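Local coordinates for Two-component insecticidal protein 16 kDa unit (Alcaligenes faecalis, PDB 5V3S) that probably acts as the aegerolysin-family, 16 kDa half of a binary insecticidal toxin that kills corn rootworm, in a manner like Cry34Ab1/Cry35Ab1, at residues L95-Y100 / I138-V143; H44-K49 / S68-S73; L38-F43 / G82-F87; N30-G35 / G60-D65. One frame throughout, in Å; residues are numbered along the deposited sequence.

Contact 1. Residues L95-Y100 / I138-V143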
loop_
_atom_site.group_PDB
_atom_site.type_symbol
_atom_site.label_atom_id
_atom_site.label_comp_id
_atom_site.label_asym_id
_atom_site.label_seq_id
_atom_site.Cartn_x
_atom_site.Cartn_y
_atom_site.Cartn_z
ATOM N N LEU A 95 6.153 9.297 11.637
ATOM C CA LEU A 95 5.980 8.778 10.256
ATOM C C LEU A 95 7.035 7.667 10.015
ATOM O O LEU A 95 8.235 7.931 10.120
ATOM C CB LEU A 95 6.171 9.930 9.276
ATOM C CG LEU A 95 6.051 9.538 7.773
ATOM C CD1 LEU A 95 4.730 8.962 7.423
ATOM C CD2 LEU A 95 6.330 10.811 6.976
ATOM N N VAL A 96 6.581 6.442 9.662
ATOM C CA VAL A 96 7.437 5.314 9.454
ATOM C C VAL A 96 7.799 5.187 7.954
ATOM O O VAL A 96 8.996 5.110 7.640
ATOM C CB VAL A 96 6.764 4.080 10.003
ATOM C CG1 VAL A 96 7.575 2.821 9.699
ATOM C CG2 VAL A 96 6.528 4.329 11.511
ATOM N N PHE A 97 6.811 5.214 7.078
ATOM C CA PHE A 97 7.056 5.181 5.567
ATOM C C PHE A 97 5.971 5.874 4.771
ATOM O O PHE A 97 4.894 6.163 5.238
ATOM C CB PHE A 97 7.316 3.793 4.968
ATOM C CG PHE A 97 6.112 2.849 4.891
ATOM C CD1 PHE A 97 5.131 2.974 3.954
ATOM C CD2 PHE A 97 6.007 1.745 5.755
ATOM C CE1 PHE A 97 4.080 2.060 3.864
ATOM C CE2 PHE A 97 4.980 0.858 5.677
ATOM C CZ PHE A 97 3.984 1.017 4.724
ATOM N N GLU A 98 6.350 6.236 3.570
ATOM C CA GLU A 98 5.456 6.782 2.559
ATOM C C GLU A 98 5.580 5.821 1.394
ATOM O O GLU A 98 6.709 5.328 1.080
ATOM C CB GLU A 98 5.870 8.174 2.148
ATOM C CG GLU A 98 5.643 9.202 3.271
ATOM C CD GLU A 98 6.390 10.498 3.023
ATOM O OE1 GLU A 98 7.463 10.533 2.377
ATOM O OE2 GLU A 98 5.842 11.474 3.413
ATOM N N TYR A 99 4.412 5.415 0.853
ATOM C CA TYR A 99 4.427 4.567 -0.312
ATOM C C TYR A 99 3.670 5.240 -1.488
ATOM O O TYR A 99 2.722 5.982 -1.262
ATOM C CB TYR A 99 3.813 3.202 0.026
ATOM C CG TYR A 99 3.931 2.223 -1.113
ATOM C CD1 TYR A 99 5.220 1.779 -1.559
ATOM C CD2 TYR A 99 2.793 1.809 -1.791
ATOM C CE1 TYR A 99 5.306 0.882 -2.637
ATOM C CE2 TYR A 99 2.872 0.906 -2.796
ATOM C CZ TYR A 99 4.129 0.464 -3.234
ATOM O OH TYR A 99 4.127 -0.384 -4.321
ATOM N N TYR A 100 4.081 4.947 -2.719
ATOM C CA TYR A 100 3.465 5.570 -3.939
ATOM C C TYR A 100 3.607 4.612 -5.062
ATOM O O TYR A 100 4.612 3.870 -5.139
ATOM C CB TYR A 100 4.162 6.937 -4.296
ATOM C CG TYR A 100 3.890 7.463 -5.718
ATOM C CD1 TYR A 100 2.710 8.089 -5.998
ATOM C CD2 TYR A 100 4.783 7.232 -6.797
ATOM C CE1 TYR A 100 2.356 8.493 -7.269
ATOM C CE2 TYR A 100 4.462 7.678 -8.084
ATOM C CZ TYR A 100 3.228 8.332 -8.290
ATOM O OH TYR A 100 2.845 8.780 -9.508
ATOM N N ILE A 138 1.762 -7.024 -3.494
ATOM C CA ILE A 138 2.943 -6.381 -2.916
ATOM C C ILE A 138 2.765 -6.598 -1.399
ATOM O O ILE A 138 1.640 -6.534 -0.914
ATOM C CB ILE A 138 2.931 -4.811 -3.160
ATOM C CG1 ILE A 138 2.801 -4.458 -4.684
ATOM C CG2 ILE A 138 4.122 -4.120 -2.543
ATOM C CD1 ILE A 138 2.108 -3.142 -5.012
ATOM N N PHE A 139 3.874 -6.752 -0.700
ATOM C CA PHE A 139 3.954 -7.121 0.712
ATOM C C PHE A 139 4.946 -6.180 1.337
ATOM O O PHE A 139 6.050 -6.064 0.886
ATOM C CB PHE A 139 4.471 -8.568 0.776
ATOM C CG PHE A 139 4.613 -9.194 2.149
ATOM C CD1 PHE A 139 3.673 -9.044 3.148
ATOM C CD2 PHE A 139 5.659 -10.097 2.371
ATOM C CE1 PHE A 139 3.795 -9.718 4.366
ATOM C CE2 PHE A 139 5.798 -10.763 3.578
ATOM C CZ PHE A 139 4.844 -10.609 4.566
ATOM N N ILE A 140 4.538 -5.483 2.419
ATOM C CA ILE A 140 5.483 -4.690 3.244
ATOM C C ILE A 140 5.391 -5.206 4.701
ATOM O O ILE A 140 4.333 -5.337 5.175
ATOM C CB ILE A 140 5.179 -3.195 3.188
ATOM C CG1 ILE A 140 5.181 -2.716 1.713
ATOM C CG2 ILE A 140 6.173 -2.416 4.078
ATOM C CD1 ILE A 140 4.895 -1.237 1.581
ATOM N N THR A 141 6.514 -5.543 5.281
ATOM C CA THR A 141 6.703 -5.865 6.663
ATOM C C THR A 141 7.320 -4.655 7.348
ATOM O O THR A 141 8.216 -3.918 6.844
ATOM C CB THR A 141 7.490 -7.202 6.879
ATOM O OG1 THR A 141 8.778 -7.135 6.175
ATOM C CG2 THR A 141 6.691 -8.431 6.306
ATOM N N VAL A 142 6.854 -4.457 8.586
ATOM C CA VAL A 142 7.323 -3.416 9.359
ATOM C C VAL A 142 7.577 -3.998 10.785
ATOM O O VAL A 142 6.702 -4.551 11.342
ATOM C CB VAL A 142 6.327 -2.289 9.409
ATOM C CG1 VAL A 142 6.979 -1.182 10.175
ATOM C CG2 VAL A 142 5.911 -1.785 7.983
ATOM N N VAL A 143 8.788 -3.887 11.252
ATOM C CA VAL A 143 9.187 -4.385 12.568
ATOM C C VAL A 143 9.749 -3.221 13.326
ATOM O O VAL A 143 10.753 -2.651 12.925
ATOM C CB VAL A 143 10.261 -5.515 12.481
ATOM C CG1 VAL A 143 10.681 -5.950 13.894
ATOM C CG2 VAL A 143 9.713 -6.693 11.712
#
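The ring of Phe-97 takes Val-142 at its edge: CG2 of the valine lies near the ring plane, 3.6 Å from Phe-97 CE2. Ile-140 comes at the same ring obliquely, tip to tip with the phenylalanine, its CG2 3.8 Å from Phe-97 CE2 and its CD1 4.0 Å from Phe-97 CZ, so both branches of the isoleucine meet the far end of the ring. Tyr-99 reaches across with its hydroxyl end, which meets Ile-138 tip to tip (Tyr-99 OH to Ile-138 CD1, 3.5 Å). The polar need of that oxygen is met by Asp-111, to whose OD2 it is hydrogen-bonded. These side chains form part of the core between the two sheets of the aegerolysin beta sandwich: strand 94-103 belongs to the five-stranded antiparallel sheet, strand 136-144 to the mixed sheet, and the two segment axes run 9.7 Å apart with their directions at 169°, a spacing bridged by side chains alone. A classic bulge, in which Val-96 and Phe-97 both face Leu-89, explains why two consecutive residues of one strand point inward. Val-96 uses CG1, anti to its backbone N (chi1 175°), to meet Val-142 CG1 at 4.1 Å. Phe-31 packs against both valines, while Ile-22 of strand 19-27 touches Tyr-99, Ile-138 and Ile-140.

Contact 2. Residues H44-K49 / S68-S73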
loop_
_atom_site.group_PDB
_atom_site.type_symbol
_atom_site.label_atom_id
_atom_site.label_comp_id
_atom_site.label_asym_id
_atom_site.label_seq_id
_atom_site.Cartn_x
_atom_site.Cartn_y
_atom_site.Cartn_z
ATOM N N HIS A 44 -10.841 -0.528 -3.380
ATOM C CA HIS A 44 -11.873 -1.526 -3.198
ATOM C C HIS A 44 -11.461 -2.606 -2.186
ATOM O O HIS A 44 -10.253 -2.840 -1.854
ATOM C CB HIS A 44 -12.304 -2.208 -4.538
ATOM C CG HIS A 44 -11.215 -3.000 -5.146
ATOM N ND1 HIS A 44 -10.964 -4.311 -4.759
ATOM C CD2 HIS A 44 -10.244 -2.673 -6.005
ATOM C CE1 HIS A 44 -9.906 -4.747 -5.389
ATOM N NE2 HIS A 44 -9.440 -3.771 -6.141
ATOM N N VAL A 45 -12.510 -3.278 -1.743
ATOM C CA VAL A 45 -12.394 -4.344 -0.741
ATOM C C VAL A 45 -11.525 -5.397 -1.386
ATOM O O VAL A 45 -11.759 -5.786 -2.555
ATOM C CB VAL A 45 -13.795 -4.924 -0.294
ATOM C CG1 VAL A 45 -13.608 -6.165 0.578
ATOM C CG2 VAL A 45 -14.614 -3.874 0.426
ATOM N N PRO A 46 -10.475 -5.832 -0.693
ATOM C CA PRO A 46 -9.609 -6.809 -1.277
ATOM C C PRO A 46 -10.369 -8.101 -1.648
ATOM O O PRO A 46 -11.210 -8.616 -0.894
ATOM C CB PRO A 46 -8.527 -7.023 -0.213
ATOM C CG PRO A 46 -8.633 -5.809 0.643
ATOM C CD PRO A 46 -10.070 -5.479 0.694
ATOM N N GLY A 47 -10.090 -8.554 -2.862
ATOM C CA GLY A 47 -10.795 -9.685 -3.450
ATOM C C GLY A 47 -12.099 -9.395 -4.170
ATOM O O GLY A 47 -12.727 -10.323 -4.698
ATOM N N ASP A 48 -12.562 -8.157 -4.193
ATOM C CA ASP A 48 -13.827 -7.852 -4.832
ATOM C C ASP A 48 -13.770 -6.484 -5.421
ATOM O O ASP A 48 -14.135 -5.537 -4.809
ATOM C CB ASP A 48 -15.004 -7.948 -3.878
ATOM C CG ASP A 48 -16.307 -7.797 -4.550
ATOM O OD1 ASP A 48 -16.409 -7.466 -5.759
ATOM O OD2 ASP A 48 -17.297 -8.050 -3.860
ATOM N N LYS A 49 -13.242 -6.450 -6.623
ATOM C CA LYS A 49 -13.099 -5.225 -7.398
ATOM C C LYS A 49 -14.402 -4.472 -7.648
ATOM O O LYS A 49 -14.350 -3.284 -7.967
ATOM C CB LYS A 49 -12.359 -5.514 -8.697
ATOM C CG LYS A 49 -10.922 -6.036 -8.534
ATOM C CD LYS A 49 -10.280 -6.237 -9.905
ATOM C CE LYS A 49 -9.013 -7.089 -9.856
ATOM N NZ LYS A 49 -8.428 -7.426 -11.193
ATOM N N SER A 68 -2.015 -8.079 9.867
ATOM C CA SER A 68 -1.798 -7.313 8.642
ATOM C C SER A 68 -3.108 -6.602 8.223
ATOM O O SER A 68 -4.214 -6.869 8.710
ATOM C CB SER A 68 -1.348 -8.208 7.515
ATOM O OG SER A 68 -2.359 -9.180 7.147
ATOM N N TYR A 69 -2.956 -5.754 7.237
ATOM C CA TYR A 69 -4.150 -5.102 6.596
ATOM C C TYR A 69 -3.788 -4.933 5.123
ATOM O O TYR A 69 -2.611 -4.727 4.833
ATOM C CB TYR A 69 -4.310 -3.745 7.205
ATOM C CG TYR A 69 -5.335 -2.870 6.544
ATOM C CD1 TYR A 69 -6.723 -3.118 6.680
ATOM C CD2 TYR A 69 -4.936 -1.718 5.831
ATOM C CE1 TYR A 69 -7.689 -2.219 6.117
ATOM C CE2 TYR A 69 -5.905 -0.821 5.310
ATOM C CZ TYR A 69 -7.249 -1.102 5.411
ATOM O OH TYR A 69 -8.174 -0.240 4.838
ATOM N N THR A 70 -4.792 -5.082 4.236
ATOM C CA THR A 70 -4.549 -5.009 2.805
ATOM C C THR A 70 -5.341 -3.871 2.240
ATOM O O THR A 70 -6.558 -3.690 2.576
ATOM C CB THR A 70 -4.982 -6.348 2.167
ATOM O OG1 THR A 70 -4.177 -7.395 2.732
ATOM C CG2 THR A 70 -4.835 -6.317 0.694
ATOM N N ILE A 71 -4.669 -3.163 1.353
ATOM C CA ILE A 71 -5.246 -2.093 0.538
ATOM C C ILE A 71 -5.286 -2.676 -0.916
ATOM O O ILE A 71 -4.328 -3.303 -1.404
ATOM C CB ILE A 71 -4.398 -0.844 0.649
ATOM C CG1 ILE A 71 -4.516 -0.213 2.013
ATOM C CG2 ILE A 71 -4.708 0.170 -0.425
ATOM C CD1 ILE A 71 -3.452 0.786 2.372
ATOM N N ALA A 72 -6.319 -2.333 -1.638
ATOM C CA ALA A 72 -6.428 -2.853 -3.009
ATOM C C ALA A 72 -6.951 -1.768 -3.895
ATOM O O ALA A 72 -7.831 -1.044 -3.495
ATOM C CB ALA A 72 -7.379 -4.009 -3.019
ATOM N N SER A 73 -6.421 -1.647 -5.085
ATOM C CA SER A 73 -6.919 -0.639 -5.978
ATOM C C SER A 73 -6.781 -1.191 -7.375
ATOM O O SER A 73 -5.884 -1.893 -7.609
ATOM C CB SER A 73 -5.989 0.531 -5.832
ATOM O OG SER A 73 -6.328 1.584 -6.665
HETATM O O HOH W 1 -8.581 -1.072 -0.423
HETATM O O HOH W 2 -6.799 -4.892 -6.971
#
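His-44 and Ala-72 form the tight part of this contact. The methyl CB of Ala-72 approaches His-44 O to 3.3 Å and lies over one face of the imidazole, 3.9 Å from the ring centroid and 27° off the ring normal, a CH-pi contact; its nearest ring atom is His-44 CE1. The opposite face carries CA of Lys-49, so the ring is sandwiched between the two. CG of His-44 sits between the backbone N and the carbonyl carbon (chi1 65°), and ND1 donates to Val-45 O at 2.8 Å, with the donor above the carbonyl plane. The same oxygen receives Asp-48 N from the opposite face of that plane, closing a type II beta turn from Val-45 to Asp-48 in which Gly-47 has positive phi. The turn follows strand 40-44, the neighbour of strand 68-74 in the mixed sheet of the aegerolysin fold, and the sheet pairing persists here as a single direct bond, His-44 N to Ala-72 O at 3.1 Å. Beyond it one water donates to His-44 O and accepts from Ala-72 N at 2.9 Å, continuing the link between the strands. A second water lies in the imidazole plane at its edge, 3.0 Å from His-44 NE2, and donates to Ser-73 O. The looser, outer end belongs to exposed Pro-46, whose ring slides past Thr-70 in the opposite direction: Pro-46 CG lies 3.5 Å from Thr-70 O and 3.8 Å from Thr-70 CG2. Thr-70 OG1 is hydrogen-bonded to Thr-23.

Contact 3. Residues L38-F43 / G82-F87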
loop_
_atom_site.group_PDB
_atom_site.type_symbol
_atom_site.label_atom_id
_atom_site.label_comp_id
_atom_site.label_asym_id
_atom_site.label_seq_id
_atom_site.Cartn_x
_atom_site.Cartn_y
_atom_site.Cartn_z
ATOM N N LEU A 38 -5.800 8.784 -4.224
ATOM C CA LEU A 38 -5.658 8.280 -5.549
ATOM C C LEU A 38 -5.786 9.467 -6.453
ATOM O O LEU A 38 -6.635 10.324 -6.267
ATOM C CB LEU A 38 -6.730 7.220 -5.968
ATOM C CG LEU A 38 -6.792 5.827 -5.340
ATOM C CD1 LEU A 38 -8.105 5.138 -5.580
ATOM C CD2 LEU A 38 -5.674 4.934 -5.766
ATOM N N ARG A 39 -5.011 9.385 -7.520
ATOM C CA ARG A 39 -5.152 10.257 -8.693
ATOM C C ARG A 39 -5.866 9.559 -9.833
ATOM O O ARG A 39 -6.585 10.205 -10.592
ATOM C CB ARG A 39 -3.784 10.630 -9.170
ATOM C CG ARG A 39 -3.103 11.687 -8.364
ATOM C CD ARG A 39 -1.639 11.784 -8.838
ATOM N NE ARG A 39 -0.962 12.910 -8.191
ATOM C CZ ARG A 39 0.324 13.228 -8.345
ATOM N NH1 ARG A 39 1.159 12.492 -9.140
ATOM N NH2 ARG A 39 0.756 14.307 -7.728
ATOM N N TRP A 40 -5.703 8.268 -9.955
ATOM C CA TRP A 40 -6.433 7.450 -10.941
ATOM C C TRP A 40 -6.858 6.151 -10.305
ATOM O O TRP A 40 -6.120 5.598 -9.447
ATOM C CB TRP A 40 -5.542 7.132 -12.117
ATOM C CG TRP A 40 -5.153 8.320 -12.883
ATOM C CD1 TRP A 40 -4.018 9.027 -12.751
ATOM C CD2 TRP A 40 -5.911 8.961 -13.949
ATOM N NE1 TRP A 40 -3.998 10.079 -13.631
ATOM C CE2 TRP A 40 -5.144 10.064 -14.385
ATOM C CE3 TRP A 40 -7.145 8.709 -14.547
ATOM C CZ2 TRP A 40 -5.576 10.941 -15.395
ATOM C CZ3 TRP A 40 -7.586 9.578 -15.610
ATOM C CH2 TRP A 40 -6.788 10.679 -16.002
ATOM N N GLY A 41 -7.995 5.646 -10.762
ATOM C CA GLY A 41 -8.585 4.424 -10.337
ATOM C C GLY A 41 -9.417 4.512 -9.096
ATOM O O GLY A 41 -9.843 5.602 -8.660
ATOM N N LYS A 42 -9.640 3.360 -8.483
ATOM C CA LYS A 42 -10.442 3.269 -7.297
ATOM C C LYS A 42 -9.837 2.313 -6.259
ATOM O O LYS A 42 -9.021 1.482 -6.597
ATOM C CB LYS A 42 -11.865 2.756 -7.650
ATOM C CG LYS A 42 -11.870 1.347 -8.218
ATOM C CD LYS A 42 -13.325 0.918 -8.622
ATOM C CE LYS A 42 -13.342 -0.506 -9.208
ATOM N NZ LYS A 42 -14.765 -0.868 -9.529
ATOM N N PHE A 43 -10.172 2.519 -5.004
ATOM C CA PHE A 43 -9.871 1.586 -3.971
ATOM C C PHE A 43 -11.075 0.669 -3.889
ATOM O O PHE A 43 -12.189 1.059 -4.249
ATOM C CB PHE A 43 -9.666 2.282 -2.601
ATOM C CG PHE A 43 -8.301 3.001 -2.432
ATOM C CD1 PHE A 43 -7.141 2.318 -2.493
ATOM C CD2 PHE A 43 -8.269 4.324 -2.082
ATOM C CE1 PHE A 43 -5.932 2.947 -2.330
ATOM C CE2 PHE A 43 -7.073 4.973 -1.877
ATOM C CZ PHE A 43 -5.896 4.270 -2.008
ATOM N N GLY A 82 -5.775 3.181 -15.247
ATOM C CA GLY A 82 -5.189 2.303 -14.259
ATOM C C GLY A 82 -5.364 2.832 -12.836
ATOM O O GLY A 82 -6.448 3.315 -12.476
ATOM N N THR A 83 -4.331 2.634 -12.016
ATOM C CA THR A 83 -4.316 3.139 -10.639
ATOM C C THR A 83 -3.016 3.886 -10.365
ATOM O O THR A 83 -1.925 3.495 -10.797
ATOM C CB THR A 83 -4.644 2.038 -9.585
ATOM O OG1 THR A 83 -4.476 2.555 -8.275
ATOM C CG2 THR A 83 -3.776 0.826 -9.739
ATOM N N GLU A 84 -3.144 4.987 -9.658
ATOM C CA GLU A 84 -2.021 5.832 -9.262
ATOM C C GLU A 84 -2.415 6.448 -7.932
ATOM O O GLU A 84 -3.438 7.106 -7.802
ATOM C CB GLU A 84 -1.562 6.870 -10.288
ATOM C CG GLU A 84 -0.561 7.872 -9.686
ATOM C CD GLU A 84 -0.208 9.023 -10.631
ATOM O OE1 GLU A 84 -1.042 9.283 -11.523
ATOM O OE2 GLU A 84 0.865 9.653 -10.470
ATOM N N GLY A 85 -1.557 6.240 -6.936
ATOM C CA GLY A 85 -1.917 6.736 -5.579
ATOM C C GLY A 85 -0.790 6.475 -4.599
ATOM O O GLY A 85 0.338 6.058 -4.976
ATOM N N GLY A 86 -1.159 6.589 -3.305
ATOM C CA GLY A 86 -0.205 6.383 -2.222
ATOM C C GLY A 86 -0.875 6.430 -0.856
ATOM O O GLY A 86 -2.091 6.712 -0.700
ATOM N N PHE A 87 -0.043 6.177 0.181
ATOM C CA PHE A 87 -0.480 6.249 1.571
ATOM C C PHE A 87 0.763 6.250 2.424
ATOM O O PHE A 87 1.850 5.895 1.962
ATOM C CB PHE A 87 -1.402 5.081 2.010
ATOM C CG PHE A 87 -0.759 3.724 1.948
ATOM C CD1 PHE A 87 -0.717 3.019 0.727
ATOM C CD2 PHE A 87 -0.111 3.153 3.103
ATOM C CE1 PHE A 87 -0.110 1.810 0.667
ATOM C CE2 PHE A 87 0.505 1.880 3.013
ATOM C CZ PHE A 87 0.500 1.247 1.763
HETATM O O HOH W 3 -1.571 11.675 -12.543
#
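A classic beta bulge joins the two segments: Arg-39 and Trp-40 both face Glu-84 where the chain turns a corner between the sheets of the aegerolysin sandwich. Both backbone amides converge on Glu-84 O, Arg-39 N at 2.8 Å and Trp-40 N through a weak bond at 3.3 Å, while Glu-84 N returns a bond to Trp-40 O. On one side of the bulge, Leu-38 and Gly-85 form an antiparallel non-hydrogen-bonded pair, CA to CA 4.0 Å, and Leu-38 CD2 lies 3.7 Å from Thr-83 OG1. On the other, Gly-41 CA lies 3.2 Å from Gly-82 O.

The Glu-84 side chain, its CG anti to the backbone N (chi1 169°), divides its two oxygens. OE2 forms a salt bridge with Arg-39 NH1 at 3.1 Å; it lies in the guanidinium plane, yet that donor stands above the carboxylate, and the two planes are 89° apart. OE2 is shared with Tyr-100 OH, a probable hydrogen bond. By contrast, the carboxylate is nearly coplanar with the Trp-40 indole, at whose edge OE1 lies 3.2 Å from Trp-40 CD1. A water in the indole plane accepts from Trp-40 NE1 and donates to Glu-84 OE1 at 2.7 Å.

Contact 4. Residues N30-G35 / G60-D65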
loop_
_atom_site.group_PDB
_atom_site.type_symbol
_atom_site.label_atom_id
_atom_site.label_comp_id
_atom_site.label_asym_id
_atom_site.label_seq_id
_atom_site.Cartn_x
_atom_site.Cartn_y
_atom_site.Cartn_z
ATOM N N ASN A 30 1.437 -1.020 17.361
ATOM C CA ASN A 30 0.248 -0.879 16.482
ATOM C C ASN A 30 0.503 0.353 15.654
ATOM O O ASN A 30 1.004 1.320 16.166
ATOM C CB ASN A 30 -1.004 -0.668 17.258
ATOM C CG ASN A 30 -1.122 -1.688 18.379
ATOM O OD1 ASN A 30 -0.898 -2.881 18.164
ATOM N ND2 ASN A 30 -1.463 -1.207 19.555
ATOM N N PHE A 31 0.192 0.257 14.343
ATOM C CA PHE A 31 0.499 1.296 13.400
ATOM C C PHE A 31 -0.807 1.735 12.749
ATOM O O PHE A 31 -1.796 1.015 12.847
ATOM C CB PHE A 31 1.425 0.717 12.264
ATOM C CG PHE A 31 2.790 0.295 12.750
ATOM C CD1 PHE A 31 2.975 -0.892 13.434
ATOM C CD2 PHE A 31 3.897 1.053 12.477
ATOM C CE1 PHE A 31 4.285 -1.318 13.784
ATOM C CE2 PHE A 31 5.172 0.689 12.866
ATOM C CZ PHE A 31 5.361 -0.518 13.543
ATOM N N LYS A 32 -0.763 2.926 12.137
ATOM C CA LYS A 32 -1.933 3.636 11.604
ATOM C C LYS A 32 -1.683 4.033 10.156
ATOM O O LYS A 32 -0.634 4.716 9.892
ATOM C CB LYS A 32 -2.198 4.880 12.412
ATOM C CG LYS A 32 -3.446 5.672 12.022
ATOM C CD LYS A 32 -3.574 6.922 12.906
ATOM C CE LYS A 32 -2.385 7.906 12.783
ATOM N NZ LYS A 32 -2.626 9.278 13.398
ATOM N N VAL A 33 -2.645 3.683 9.281
ATOM C CA VAL A 33 -2.618 4.196 7.883
ATOM C C VAL A 33 -3.157 5.620 7.836
ATOM O O VAL A 33 -4.226 5.920 8.372
ATOM C CB VAL A 33 -3.360 3.260 6.919
ATOM C CG1 VAL A 33 -3.226 3.800 5.531
ATOM C CG2 VAL A 33 -2.908 1.777 7.036
ATOM N N GLU A 34 -2.465 6.547 7.154
ATOM C CA GLU A 34 -3.033 7.874 6.947
ATOM C C GLU A 34 -2.532 8.347 5.588
ATOM O O GLU A 34 -1.622 7.765 4.974
ATOM C CB GLU A 34 -2.581 8.876 8.009
ATOM C CG GLU A 34 -3.050 8.670 9.381
ATOM C CD GLU A 34 -4.517 8.899 9.609
ATOM O OE1 GLU A 34 -5.257 9.582 8.856
ATOM O OE2 GLU A 34 -4.959 8.315 10.633
ATOM N N GLY A 35 -3.152 9.415 5.112
ATOM C CA GLY A 35 -2.667 10.041 3.911
ATOM C C GLY A 35 -3.030 9.297 2.601
ATOM O O GLY A 35 -2.455 9.592 1.527
ATOM N N GLY A 60 -6.857 6.243 8.921
ATOM C CA GLY A 60 -7.199 5.977 10.300
ATOM C C GLY A 60 -7.219 4.546 10.752
ATOM O O GLY A 60 -7.306 4.250 12.004
ATOM N N THR A 61 -7.074 3.635 9.810
ATOM C CA THR A 61 -7.072 2.193 10.065
ATOM C C THR A 61 -5.890 1.865 10.990
ATOM O O THR A 61 -4.752 2.163 10.695
ATOM C CB THR A 61 -6.964 1.385 8.753
ATOM O OG1 THR A 61 -8.170 1.549 8.047
ATOM C CG2 THR A 61 -6.880 -0.163 9.006
ATOM N N ILE A 62 -6.145 1.156 12.068
ATOM C CA ILE A 62 -5.040 0.719 12.894
ATOM C C ILE A 62 -4.704 -0.720 12.521
ATOM O O ILE A 62 -5.593 -1.487 12.522
ATOM C CB ILE A 62 -5.443 0.826 14.404
ATOM C CG1 ILE A 62 -5.742 2.299 14.776
ATOM C CG2 ILE A 62 -4.323 0.211 15.320
ATOM C CD1 ILE A 62 -4.586 3.221 14.673
ATOM N N ILE A 63 -3.399 -1.019 12.276
ATOM C CA ILE A 63 -2.867 -2.346 12.135
ATOM C C ILE A 63 -2.254 -2.747 13.449
ATOM O O ILE A 63 -1.248 -2.239 13.862
ATOM C CB ILE A 63 -1.816 -2.463 11.039
ATOM C CG1 ILE A 63 -2.325 -1.785 9.747
ATOM C CG2 ILE A 63 -1.507 -3.937 10.718
ATOM C CD1 ILE A 63 -1.343 -1.676 8.694
ATOM N N LYS A 64 -2.866 -3.729 14.077
ATOM C CA LYS A 64 -2.332 -4.230 15.367
ATOM C C LYS A 64 -1.111 -5.115 15.266
ATOM O O LYS A 64 -0.908 -5.836 14.317
ATOM C CB LYS A 64 -3.431 -4.956 16.085
ATOM C CG LYS A 64 -4.459 -3.948 16.539
ATOM C CD LYS A 64 -5.708 -4.626 17.061
ATOM C CE LYS A 64 -5.496 -4.931 18.510
ATOM N NZ LYS A 64 -6.512 -5.953 18.981
ATOM N N ASP A 65 -0.332 -5.139 16.336
ATOM C CA ASP A 65 0.797 -5.991 16.432
ATOM C C ASP A 65 0.508 -7.405 16.009
ATOM O O ASP A 65 -0.391 -8.010 16.569
ATOM C CB ASP A 65 1.283 -5.975 17.918
ATOM C CG ASP A 65 2.688 -6.382 18.097
ATOM O OD1 ASP A 65 3.358 -7.053 17.302
ATOM O OD2 ASP A 65 3.222 -6.032 19.180
#
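Phe-31 and Ile-63 exchange backbone hydrogen bonds as an antiparallel hydrogen-bonded pair, Phe-31 N to Ile-63 O at 2.9 Å and Ile-63 N to Phe-31 O at 2.7 Å. Two further bonds extend the pairing past the short strand 62-63: Val-33 N donates to Thr-61 O, and Gly-60 N to Val-33 O at 2.7 Å, the latter nearly along the C=O axis. At the other end a side chain takes over. OD1 of Asn-30 accepts Asp-65 N at 3.0 Å, in the plane of the amide and with an N-H...O angle of 161°.

Side chains divide between two faces. Lys-32 and Ile-62 share one, where the two side chains cross obliquely, Ile-62 CD1 lying 3.7 Å from Lys-32 CB, and Ile-62 CG2 meets Asn-30 CB. On the buried face Ile-63 CD1 touches Val-33 CG2 at 4.1 Å. Further out, Thr-61 OG1 is hydrogen-bonded to Ile-58 O of helix 55-58, and Asp-65 OD1 accepts from Asn-28 N, which links the 60-65 segment near both its ends to the chain beyond it. Strand 62-63 is an outermost strand of the five-stranded sheet within this chain; strand 31-38 lies between it and strand 83-91, and Ile-63 packs inward on Ile-24 and Val-26 of strand 19-27.

In the fold
Contact 1 is the core of the four: six buried residues meet by side-chain packing between the two sheets. Contact 2 is also largely buried, while contacts 3 and 4 are partly buried with exposed rims. Contacts 3 and 4 rest largely on backbone pairing: contact 4 pairs an outer strand regularly, and contact 3 is a bulge with a salt bridge on its exposed side. Contact 2 has one direct backbone bond, a methyl over an imidazole, and waters. It begins at the end of strand 40-44, which contact 3 holds, and the two meet at Ser-73 OG, 2.6 Å from Thr-83 OG1. Contacts 1 and 3 lie on neighbouring strands 94-103 and 83-91. The centres of contacts 1 and 4 are about 11 Å apart.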